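Local coordinates for purine phosphoribosyltransferase (Pyrococcus horikoshii, PDB 1VDM), which probably transfers a phosphoribosyl group in purine metabolism, as a type I phosphoribosyltransferase, at residues 97-102 with 114-119. Numbering follows the deposited sequence.
Sequences KTLEVV and IKIACL
L99 in the first turns of helix 97-107 faces I116 on strand 113-118 with their CA atoms 8.8 Å apart, and no hydrogen bond joins the two backbones. The pair belongs to a beta-alpha-beta crossover of the phosphoribosyltransferase fold: strand 85-90 leads through the helix to strand 113-118, which lies parallel beside it as the last strand of the five-stranded sheet. The helix therefore covers one face of that sheet, and alternation along the strand turns I116 and C118 to the helix while A117 between them does not take part. Within 97-102, L99 alone reaches the strand. Its CD1 continues the chain away from the backbone, anti to CA (chi2 177°), and meets I116 through CG2 at 4.3 Å. The second methyl, CD2, also approaches I116 CG2, at 4.5 Å. All three side chains are buried, but the interface is small, burying 105 Å² in total. I88 of the neighbouring strand and V127 of a loop also touch L99, while I103, one turn further along the helix, touches I116. The helix follows a segment whose sequence resembles the PRPP-binding motif of type I enzymes, so the contact probably lies just behind that site. Toward the downstream (C-terminal) end of the strand, C118 SG approaches L99 CD1 at 4.3 Å and I116 CG2 at 4.2 Å, the three atoms forming a nearly equilateral triangle.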
loop_
_atom_site.group_PDB
_atom_site.type_symbol
_atom_site.label_atom_id
_atom_site.label_comp_id
_atom_site.label_asym_id
_atom_site.label_seq_id
_atom_site.Cartn_x
_atom_site.Cartn_y
_atom_site.Cartn_z
ATOM N N LYS G 97 39.618 13.377 -28.528
ATOM C CA LYS G 97 39.167 14.427 -29.414
ATOM C C LYS G 97 38.186 15.357 -28.694
ATOM O O LYS G 97 38.435 16.557 -28.569
ATOM C CB LYS G 97 38.515 13.775 -30.634
ATOM C CG LYS G 97 38.119 14.711 -31.758
ATOM C CD LYS G 97 37.393 13.934 -32.861
ATOM C CE LYS G 97 36.149 13.222 -32.321
ATOM N NZ LYS G 97 35.463 12.386 -33.347
ATOM N N THR G 98 37.084 14.797 -28.203
ATOM C CA THR G 98 36.064 15.584 -27.518
ATOM C C THR G 98 36.586 16.259 -26.255
ATOM O O THR G 98 36.311 17.436 -26.007
ATOM C CB THR G 98 34.852 14.713 -27.137
ATOM O OG1 THR G 98 34.310 14.104 -28.314
ATOM C CG2 THR G 98 33.779 15.560 -26.487
ATOM N N LEU G 99 37.340 15.509 -25.460
ATOM C CA LEU G 99 37.885 16.047 -24.226
ATOM C C LEU G 99 38.747 17.290 -24.429
ATOM O O LEU G 99 38.629 18.257 -23.674
ATOM C CB LEU G 99 38.663 14.964 -23.477
ATOM C CG LEU G 99 37.769 13.964 -22.733
ATOM C CD1 LEU G 99 38.596 12.881 -22.068
ATOM C CD2 LEU G 99 36.961 14.716 -21.693
ATOM N N GLU G 100 39.607 17.288 -25.442
ATOM C CA GLU G 100 40.445 18.462 -25.680
ATOM C C GLU G 100 39.599 19.699 -25.968
ATOM O O GLU G 100 39.912 20.794 -25.501
ATOM C CB GLU G 100 41.431 18.204 -26.825
ATOM C CG GLU G 100 42.576 17.290 -26.413
ATOM C CD GLU G 100 43.642 17.133 -27.483
ATOM O OE1 GLU G 100 44.623 16.394 -27.230
ATOM O OE2 GLU G 100 43.504 17.744 -28.569
ATOM N N VAL G 101 38.524 19.529 -26.728
ATOM C CA VAL G 101 37.649 20.653 -27.030
ATOM C C VAL G 101 37.014 21.169 -25.738
ATOM O O VAL G 101 36.890 22.376 -25.529
ATOM C CB VAL G 101 36.523 20.244 -27.990
ATOM C CG1 VAL G 101 35.635 21.442 -28.286
ATOM C CG2 VAL G 101 37.111 19.691 -29.274
ATOM N N VAL G 102 36.613 20.242 -24.869
ATOM C CA VAL G 102 35.984 20.597 -23.597
ATOM C C VAL G 102 36.959 21.261 -22.626
ATOM O O VAL G 102 36.566 22.140 -21.864
ATOM C CB VAL G 102 35.356 19.354 -22.917
ATOM C CG1 VAL G 102 34.748 19.735 -21.587
ATOM C CG2 VAL G 102 34.299 18.762 -23.813
ATOM N N ILE G 114 41.672 21.867 -12.931
ATOM C CA ILE G 114 40.844 20.987 -13.743
ATOM C C ILE G 114 41.296 19.542 -13.655
ATOM O O ILE G 114 42.474 19.237 -13.831
ATOM C CB ILE G 114 40.860 21.402 -15.222
ATOM C CG1 ILE G 114 40.285 22.811 -15.371
ATOM C CG2 ILE G 114 40.056 20.414 -16.048
ATOM C CD1 ILE G 114 40.437 23.390 -16.763
ATOM N N LYS G 115 40.343 18.661 -13.373
ATOM C CA LYS G 115 40.596 17.232 -13.269
ATOM C C LYS G 115 39.637 16.548 -14.231
ATOM O O LYS G 115 38.608 17.111 -14.594
ATOM C CB LYS G 115 40.334 16.746 -11.846
ATOM C CG LYS G 115 41.517 16.047 -11.201
ATOM C CD LYS G 115 42.660 17.017 -10.931
ATOM C CE LYS G 115 43.826 16.313 -10.257
ATOM N NZ LYS G 115 44.977 17.240 -10.108
ATOM N N ILE G 116 39.967 15.332 -14.642
ATOM C CA ILE G 116 39.126 14.610 -15.589
ATOM C C ILE G 116 38.830 13.196 -15.131
ATOM O O ILE G 116 39.748 12.427 -14.818
ATOM C CB ILE G 116 39.795 14.563 -16.976
ATOM C CG1 ILE G 116 39.867 15.981 -17.547
ATOM C CG2 ILE G 116 39.034 13.613 -17.899
ATOM C CD1 ILE G 116 40.737 16.105 -18.763
ATOM N N ALA G 117 37.541 12.863 -15.103
ATOM C CA ALA G 117 37.101 11.544 -14.673
ATOM C C ALA G 117 36.303 10.844 -15.764
ATOM O O ALA G 117 35.427 11.444 -16.393
ATOM C CB ALA G 117 36.264 11.665 -13.406
ATOM N N CYS G 118 36.614 9.570 -15.976
ATOM C CA CYS G 118 35.950 8.760 -16.990
ATOM C C CYS G 118 35.734 7.353 -16.481
ATOM O O CYS G 118 36.440 6.890 -15.586
ATOM C CB CYS G 118 36.801 8.674 -18.263
ATOM S SG CYS G 118 36.932 10.189 -19.210
ATOM N N LEU G 119 34.760 6.666 -17.057
ATOM C CA LEU G 119 34.507 5.295 -16.665
ATOM C C LEU G 119 35.637 4.430 -17.219
ATOM O O LEU G 119 36.147 3.541 -16.531
ATOM C CB LEU G 119 33.178 4.822 -17.238
ATOM C CG LEU G 119 31.932 5.521 -16.703
ATOM C CD1 LEU G 119 30.704 5.083 -17.507
ATOM C CD2 LEU G 119 31.778 5.176 -15.219
#